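Local coordinates for Box C/D snoRNA protein 1 (Saccharomyces cerevisiae, PDB 6THL) that is required for the accumulation of box C/D snoRNAs, with roles in snoRNA processing, transport to the nucleolus and ribosome biogenesis, at residues W47-M52 against F84-E89; T165-M170 against D174-Y179. All blocks are in the same frame, centred on the assembly; numbering follows the deposited sequence.

How the contacts relate
Both contacts lie in the BCD1 domain, the part of the longer protein that this chain represents, and their centres are about 11 Å apart. They meet through one mixed beta sheet, in which strand 40-49 runs parallel to its neighbour 165-169. Probable backbone hydrogen bonds join them: Cys50 N lies 2.7 Å from Val168 O, and Ile48 O lies 2.9 Å from Val168 N. The two contacts use opposite faces of this sheet. In contact 1, helix 81-90 packs on the face that carries Leu49 and Val168; in contact 2, the chain after strand 165-169 folds back over the face that carries Ile48, Phe167 and Ala169.

Contact 1 of 2, residues W47-M52 against F84-E89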
ATOM      1  N   TRP B  47      12.626   4.837  10.712  1.00 49.71           N
ATOM      2  CA  TRP B  47      13.812   5.392  10.104  1.00 49.83           C
ATOM      3  C   TRP B  47      13.412   5.976   8.770  1.00 50.62           C
ATOM      4  O   TRP B  47      12.733   5.332   7.999  1.00 48.43           O
ATOM      5  CB  TRP B  47      14.885   4.315   9.911  1.00 49.45           C
ATOM      6  CG  TRP B  47      15.411   3.810  11.182  1.00 51.14           C
ATOM      7  CD1 TRP B  47      15.059   2.671  11.814  1.00 51.79           C
ATOM      8  CD2 TRP B  47      16.379   4.450  12.008  1.00 55.31           C
ATOM      9  NE1 TRP B  47      15.758   2.551  12.994  1.00 51.55           N
ATOM     10  CE2 TRP B  47      16.573   3.637  13.130  1.00 51.51           C
ATOM     11  CE3 TRP B  47      17.107   5.642  11.902  1.00 63.57           C
ATOM     12  CZ2 TRP B  47      17.467   3.962  14.133  1.00 59.18           C
ATOM     13  CZ3 TRP B  47      17.995   5.976  12.919  1.00 64.11           C
ATOM     14  CH2 TRP B  47      18.169   5.138  14.012  1.00 62.80           C
ATOM     15  N   ILE B  48      13.809   7.213   8.517  1.00 54.52           N
ATOM     16  CA  ILE B  48      13.670   7.809   7.197  1.00 52.40           C
ATOM     17  C   ILE B  48      15.038   8.327   6.776  1.00 56.12           C
ATOM     18  O   ILE B  48      15.551   9.286   7.354  1.00 56.27           O
ATOM     19  CB  ILE B  48      12.666   8.967   7.202  1.00 49.50           C
ATOM     20  CG1 ILE B  48      11.245   8.444   7.446  1.00 48.13           C
ATOM     21  CG2 ILE B  48      12.722   9.702   5.882  1.00 47.45           C
ATOM     22  CD1 ILE B  48      10.276   9.495   7.910  1.00 45.93           C
ATOM     23  N   LEU B  49      15.618   7.671   5.774  1.00 58.89           N
ATOM     24  CA  LEU B  49      16.933   8.008   5.241  1.00 52.86           C
ATOM     25  C   LEU B  49      16.773   8.952   4.078  1.00 53.18           C
ATOM     26  O   LEU B  49      16.079   8.621   3.106  1.00 49.13           O
ATOM     27  CB  LEU B  49      17.635   6.734   4.756  1.00 49.45           C
ATOM     28  CG  LEU B  49      17.753   5.637   5.820  1.00 46.24           C
ATOM     29  CD1 LEU B  49      18.749   4.594   5.359  1.00 49.16           C
ATOM     30  CD2 LEU B  49      18.168   6.148   7.184  1.00 41.93           C
ATOM     31  N   CYS B  50      17.397  10.126   4.189  1.00 56.19           N
ATOM     32  CA  CYS B  50      17.413  11.110   3.104  1.00 55.03           C
ATOM     33  C   CYS B  50      18.768  11.074   2.406  1.00 57.70           C
ATOM     34  O   CYS B  50      19.812  11.432   2.989  1.00 66.44           O
ATOM     35  CB  CYS B  50      17.109  12.509   3.608  1.00 52.65           C
ATOM     36  SG  CYS B  50      15.870  12.596   4.919  1.00 56.82           S
ATOM     37  N   PRO B  51      18.760  10.634   1.146  1.00 57.16           N
ATOM     38  CA  PRO B  51      19.967  10.535   0.403  1.00 56.51           C
ATOM     39  C   PRO B  51      20.309  11.900  -0.141  1.00 65.04           C
ATOM     40  O   PRO B  51      19.541  12.849   0.045  1.00 60.89           O
ATOM     41  CB  PRO B  51      19.569   9.617  -0.744  1.00 55.76           C
ATOM     42  CG  PRO B  51      18.188  10.054  -1.066  1.00 53.24           C
ATOM     43  CD  PRO B  51      17.589  10.345   0.290  1.00 57.79           C
ATOM     44  N   MET B  52      21.423  11.945  -0.871  1.00 74.84           N
ATOM     45  CA  MET B  52      22.016  13.162  -1.372  1.00 73.45           C
ATOM     46  C   MET B  52      21.493  13.491  -2.769  1.00 75.96           C
ATOM     47  O   MET B  52      21.851  12.850  -3.773  1.00 71.38           O
ATOM     48  CB  MET B  52      23.530  13.012  -1.316  1.00 74.69           C
ATOM     49  CG  MET B  52      23.983  12.720   0.107  1.00 82.65           C
ATOM     50  SD  MET B  52      25.746  12.866   0.454  1.00 98.46           S
ATOM     51  CE  MET B  52      26.407  11.641  -0.686  1.00 91.04           C
ATOM     52  N   PHE B  84      21.374   0.097   7.902  1.00 63.81           N
ATOM     53  CA  PHE B  84      22.775   0.413   7.746  1.00 62.90           C
ATOM     54  C   PHE B  84      23.090   0.180   6.291  1.00 64.77           C
ATOM     55  O   PHE B  84      23.342   1.110   5.548  1.00 64.28           O
ATOM     56  CB  PHE B  84      23.648  -0.469   8.637  1.00 65.09           C
ATOM     57  CG  PHE B  84      25.110  -0.314   8.380  1.00 65.60           C
ATOM     58  CD1 PHE B  84      25.883   0.500   9.189  1.00 71.56           C
ATOM     59  CD2 PHE B  84      25.719  -0.978   7.325  1.00 69.40           C
ATOM     60  CE1 PHE B  84      27.244   0.657   8.946  1.00 71.28           C
ATOM     61  CE2 PHE B  84      27.073  -0.824   7.070  1.00 71.07           C
ATOM     62  CZ  PHE B  84      27.836  -0.001   7.884  1.00 68.60           C
ATOM     63  N   GLN B  85      23.033  -1.065   5.852  1.00 69.67           N
ATOM     64  CA  GLN B  85      23.401  -1.333   4.480  1.00 76.81           C
ATOM     65  C   GLN B  85      23.014  -0.112   3.666  1.00 68.03           C
ATOM     66  O   GLN B  85      23.843   0.474   2.958  1.00 60.93           O
ATOM     67  CB  GLN B  85      22.700  -2.589   3.947  1.00 86.26           C
ATOM     68  CG  GLN B  85      23.330  -3.889   4.437  1.00 92.99           C
ATOM     69  CD  GLN B  85      22.508  -5.124   4.081  1.00102.79           C
ATOM     70  OE1 GLN B  85      21.275  -5.129   4.188  1.00106.53           O
ATOM     71  NE2 GLN B  85      23.194  -6.187   3.662  1.00101.57           N
ATOM     72  N   LYS B  86      21.750   0.272   3.809  1.00 66.52           N
ATOM     73  CA  LYS B  86      21.155   1.304   2.980  1.00 67.01           C
ATOM     74  C   LYS B  86      21.853   2.682   3.179  1.00 62.79           C
ATOM     75  O   LYS B  86      22.110   3.398   2.201  1.00 56.12           O
ATOM     76  CB  LYS B  86      19.630   1.340   3.206  1.00 69.79           C
ATOM     77  CG  LYS B  86      18.859   1.983   2.076  1.00 72.75           C
ATOM     78  CD  LYS B  86      18.708   1.043   0.892  1.00 75.87           C
ATOM     79  CE  LYS B  86      18.563   1.848  -0.379  1.00 77.68           C
ATOM     80  NZ  LYS B  86      17.611   1.205  -1.308  1.00 80.84           N
ATOM     81  N   CYS B  87      22.190   3.036   4.423  1.00 58.04           N
ATOM     82  CA  CYS B  87      23.061   4.196   4.690  1.00 56.26           C
ATOM     83  C   CYS B  87      24.409   3.979   3.959  1.00 57.17           C
ATOM     84  O   CYS B  87      24.873   4.839   3.208  1.00 54.38           O
ATOM     85  CB  CYS B  87      23.295   4.410   6.209  1.00 57.49           C
ATOM     86  SG  CYS B  87      21.894   4.878   7.316  1.00 61.15           S
ATOM     87  N   CYS B  88      25.006   2.798   4.130  1.00 64.04           N
ATOM     88  CA  CYS B  88      26.266   2.437   3.430  1.00 69.37           C
ATOM     89  C   CYS B  88      26.207   2.580   1.866  1.00 69.42           C
ATOM     90  O   CYS B  88      27.247   2.677   1.221  1.00 79.12           O
ATOM     91  CB  CYS B  88      26.791   1.053   3.913  1.00 69.10           C
ATOM     92  SG  CYS B  88      27.599  -0.030   2.683  1.00 87.91           S
ATOM     93  N   GLU B  89      25.021   2.660   1.268  1.00 66.04           N
ATOM     94  CA  GLU B  89      24.911   2.881  -0.186  1.00 72.60           C
ATOM     95  C   GLU B  89      24.554   4.318  -0.564  1.00 72.07           C
ATOM     96  O   GLU B  89      24.945   4.791  -1.633  1.00 68.25           O
ATOM     97  CB  GLU B  89      23.928   1.883  -0.861  1.00 84.55           C
ATOM     98  CG  GLU B  89      22.793   1.346   0.016  1.00 89.61           C
ATOM     99  CD  GLU B  89      21.968   0.238  -0.621  1.00 82.95           C
ATOM    100  OE1 GLU B  89      21.170   0.538  -1.532  1.00 84.01           O
ATOM    101  OE2 GLU B  89      22.099  -0.920  -0.173  1.00 76.72           O
TER
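Leu49, on strand 40-49, pushes its forked end against Cys87 on helix 81-90. Both methyls reach the sulfur, with Leu49 CD1 3.7 Å and Leu49 CD2 3.9 Å from Cys87 SG, so the thiol sits across the fork of the leucine. CD1 also comes up to the helix backbone, 3.9 Å from Cys87 N. The bond from CA to CB of Cys87 points neither at the strand nor away from it; the torsion that sets SG beside its own backbone N and anti to the carbonyl carbon (chi1 -66°) brings the sulfur to both branches. Lys86 borders the same methyl with the start of its chain, Lys86 CB being 4.0 Å from Leu49 CD1. A bend at chi2 (78°) then takes the lysine away from the leucine, and its ammonium goes to Glu89 one turn on, where Lys86 NZ and Glu89 OE1 form a long salt bridge of 3.6 Å. Apolar carbon and sulfur therefore face the strand while the charge stays with its own helix. The interface is small, 120 Å² over both sides, and holds no hydrogen bond between the segments; at Leu49 and Cys87 the CA atoms are 7.2 Å apart. It is a helix laid on one face of a beta sheet, to which Leu49 alone of residues 47-52 contributes. Leu49 also touches Val168 of the neighbouring strand 165-169, and Lys86 touches Phe62 of strand 62-70. Tyr91, just past the helix, hydrogen-bonds through OH to Cys50 O, and Phe84 packs against Arg112 and Leu116 of helix 109-117.

Contact 2 of 2, residues T165-M170 against D174-Y179; sequences TIFVAM and DLPEGY
Residues 165-169 run extended as a beta strand until the chain turns off at Met170, and after three intervening residues 174-179 come back across one face of it as an irregular segment. The backbones are closest at Ala169 and Asp174, whose CA atoms are 6.2 Å apart. Farther on, Pro176 to Tyr179 make a type II beta turn with Gly178 at the positive phi (96°) that suits glycine; its bond from Tyr179 N to Pro176 O is weak at 3.4 Å. Three side chains of the returning segment gather round Phe167, whose CG stands beside its own N and anti to the carbonyl carbon (chi1 -68°), which lays the ring along Pro176 and Tyr179. Leu175 CD2 meets the root of the phenylalanine, 3.7 Å from Phe167 CB, and Pro176 CG lies 3.7 Å from Phe167 CE2. The strand sits in the mixed sheet between 40-49, parallel to it, and 122-126, antiparallel, and the cluster packs on one face of the sheet; Leu141 of strand 140-143 also touches Phe167, Leu175 and Tyr179. Tyr179 takes the far end of the phenyl ring: Phe167 CZ approaches Tyr179 CE2 to 3.5 Å, and Phe167 CE2 lies over one face of the tyrosine, toward its rim. The two planes are inclined at 52°, with centroids 5.1 Å apart. Closer to the turn-off, Ala169 CB rests 4.1 Å from Asp174 CB, while Asp174 OD2 accepts a hydrogen bond from Gln53 N.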
ATOM      1  N   THR B 165       9.810   9.065  14.876  1.00 43.25           N
ATOM      2  CA  THR B 165      10.251   9.011  13.502  1.00 46.22           C
ATOM      3  C   THR B 165      11.632   9.705  13.519  1.00 51.78           C
ATOM      4  O   THR B 165      11.829  10.643  14.298  1.00 61.40           O
ATOM      5  CB  THR B 165       9.232   9.746  12.614  1.00 43.31           C
ATOM      6  OG1 THR B 165       7.923   9.170  12.811  1.00 44.16           O
ATOM      7  CG2 THR B 165       9.630   9.703  11.163  1.00 41.29           C
ATOM      8  N   ILE B 166      12.593   9.235  12.722  1.00 50.72           N
ATOM      9  CA  ILE B 166      13.962   9.708  12.841  1.00 49.54           C
ATOM     10  C   ILE B 166      14.604   9.836  11.488  1.00 47.39           C
ATOM     11  O   ILE B 166      14.895   8.827  10.846  1.00 48.98           O
ATOM     12  CB  ILE B 166      14.874   8.763  13.657  1.00 59.52           C
ATOM     13  CG1 ILE B 166      14.274   8.379  15.017  1.00 57.97           C
ATOM     14  CG2 ILE B 166      16.246   9.411  13.846  1.00 62.58           C
ATOM     15  CD1 ILE B 166      14.258   9.493  16.031  1.00 59.59           C
ATOM     16  N   PHE B 167      14.849  11.088  11.094  1.00 47.32           N
ATOM     17  CA  PHE B 167      15.369  11.460   9.788  1.00 44.00           C
ATOM     18  C   PHE B 167      16.879  11.438   9.839  1.00 47.55           C
ATOM     19  O   PHE B 167      17.485  11.793  10.870  1.00 51.42           O
ATOM     20  CB  PHE B 167      14.951  12.888   9.400  1.00 44.36           C
ATOM     21  CG  PHE B 167      13.486  13.059   9.149  1.00 39.32           C
ATOM     22  CD1 PHE B 167      12.628  13.350  10.195  1.00 34.28           C
ATOM     23  CD2 PHE B 167      12.977  12.982   7.860  1.00 40.08           C
ATOM     24  CE1 PHE B 167      11.280  13.523   9.985  1.00 33.56           C
ATOM     25  CE2 PHE B 167      11.617  13.139   7.651  1.00 40.01           C
ATOM     26  CZ  PHE B 167      10.761  13.408   8.726  1.00 35.59           C
ATOM     27  N   VAL B 168      17.461  11.061   8.698  1.00 46.72           N
ATOM     28  CA  VAL B 168      18.879  10.857   8.533  1.00 47.94           C
ATOM     29  C   VAL B 168      19.262  11.547   7.220  1.00 52.61           C
ATOM     30  O   VAL B 168      18.599  11.378   6.202  1.00 63.77           O
ATOM     31  CB  VAL B 168      19.224   9.341   8.517  1.00 45.35           C
ATOM     32  CG1 VAL B 168      20.725   9.113   8.446  1.00 51.86           C
ATOM     33  CG2 VAL B 168      18.748   8.660   9.774  1.00 44.80           C
ATOM     34  N   ALA B 169      20.309  12.356   7.243  1.00 55.19           N
ATOM     35  CA  ALA B 169      20.773  13.028   6.036  1.00 54.17           C
ATOM     36  C   ALA B 169      22.150  13.640   6.277  1.00 58.63           C
ATOM     37  O   ALA B 169      22.511  13.963   7.426  1.00 49.32           O
ATOM     38  CB  ALA B 169      19.794  14.104   5.642  1.00 53.74           C
ATOM     39  N   MET B 170      22.929  13.783   5.204  1.00 69.47           N
ATOM     40  CA  MET B 170      24.249  14.420   5.328  1.00 84.33           C
ATOM     41  C   MET B 170      24.107  15.916   5.602  1.00 82.95           C
ATOM     42  O   MET B 170      24.808  16.460   6.475  1.00 77.89           O
ATOM     43  CB  MET B 170      25.166  14.159   4.109  1.00 92.82           C
ATOM     44  CG  MET B 170      26.167  13.002   4.291  1.00 95.90           C
ATOM     45  SD  MET B 170      26.949  12.862   5.931  1.00100.83           S
ATOM     46  CE  MET B 170      28.211  14.128   5.838  1.00110.74           C
ATOM     47  N   ASP B 174      18.960  18.095   1.838  1.00 61.20           N
ATOM     48  CA  ASP B 174      18.407  16.750   1.621  1.00 60.16           C
ATOM     49  C   ASP B 174      17.138  16.337   2.404  1.00 53.96           C
ATOM     50  O   ASP B 174      16.400  15.530   1.925  1.00 48.50           O
ATOM     51  CB  ASP B 174      19.512  15.714   1.883  1.00 60.43           C
ATOM     52  CG  ASP B 174      20.618  15.758   0.823  1.00 61.99           C
ATOM     53  OD1 ASP B 174      21.731  15.207   1.124  1.00 64.14           O
ATOM     54  OD2 ASP B 174      20.343  16.324  -0.289  1.00 43.77           O
ATOM     55  N   LEU B 175      16.884  16.854   3.595  1.00 56.84           N
ATOM     56  CA  LEU B 175      15.623  16.548   4.268  1.00 62.19           C
ATOM     57  C   LEU B 175      14.452  16.837   3.316  1.00 63.72           C
ATOM     58  O   LEU B 175      14.554  17.692   2.458  1.00 54.67           O
ATOM     59  CB  LEU B 175      15.456  17.401   5.531  1.00 65.46           C
ATOM     60  CG  LEU B 175      16.317  17.142   6.774  1.00 64.75           C
ATOM     61  CD1 LEU B 175      16.373  18.392   7.648  1.00 66.73           C
ATOM     62  CD2 LEU B 175      15.802  15.957   7.575  1.00 65.41           C
ATOM     63  N   PRO B 176      13.329  16.128   3.467  1.00 71.37           N
ATOM     64  CA  PRO B 176      12.181  16.402   2.581  1.00 72.13           C
ATOM     65  C   PRO B 176      11.725  17.872   2.613  1.00 73.64           C
ATOM     66  O   PRO B 176      12.004  18.575   3.588  1.00 74.49           O
ATOM     67  CB  PRO B 176      11.087  15.485   3.126  1.00 70.59           C
ATOM     68  CG  PRO B 176      11.586  14.984   4.441  1.00 74.20           C
ATOM     69  CD  PRO B 176      13.074  15.008   4.385  1.00 73.48           C
ATOM     70  N   GLU B 177      11.045  18.328   1.557  1.00 70.37           N
ATOM     71  CA  GLU B 177      10.639  19.747   1.445  1.00 70.09           C
ATOM     72  C   GLU B 177       9.386  19.940   2.227  1.00 62.26           C
ATOM     73  O   GLU B 177       8.585  19.029   2.318  1.00 72.75           O
ATOM     74  CB  GLU B 177      10.482  20.229  -0.026  1.00 73.43           C
ATOM     75  CG  GLU B 177       9.128  20.056  -0.727  1.00 73.88           C
ATOM     76  CD  GLU B 177       9.108  20.651  -2.147  1.00 74.47           C
ATOM     77  OE1 GLU B 177       8.022  20.796  -2.727  1.00 72.76           O
ATOM     78  OE2 GLU B 177      10.171  20.988  -2.710  1.00 73.01           O
ATOM     79  N   GLY B 178       9.216  21.120   2.802  1.00 62.12           N
ATOM     80  CA  GLY B 178       8.163  21.339   3.807  1.00 62.47           C
ATOM     81  C   GLY B 178       8.722  21.203   5.215  1.00 63.22           C
ATOM     82  O   GLY B 178       8.290  21.911   6.115  1.00 63.03           O
ATOM     83  N   TYR B 179       9.687  20.295   5.401  1.00 64.50           N
ATOM     84  CA  TYR B 179      10.372  20.110   6.689  1.00 62.28           C
ATOM     85  C   TYR B 179      11.370  21.231   6.943  1.00 63.03           C
ATOM     86  O   TYR B 179      12.159  21.581   6.070  1.00 59.78           O
ATOM     87  CB  TYR B 179      11.053  18.719   6.775  1.00 60.98           C
ATOM     88  CG  TYR B 179      10.004  17.650   6.890  1.00 58.86           C
ATOM     89  CD1 TYR B 179       9.285  17.278   5.771  1.00 56.72           C
ATOM     90  CD2 TYR B 179       9.656  17.085   8.126  1.00 52.94           C
ATOM     91  CE1 TYR B 179       8.276  16.357   5.851  1.00 55.20           C
ATOM     92  CE2 TYR B 179       8.631  16.163   8.211  1.00 51.77           C
ATOM     93  CZ  TYR B 179       7.953  15.815   7.050  1.00 54.20           C
ATOM     94  OH  TYR B 179       6.943  14.916   6.995  1.00 57.54           O
TER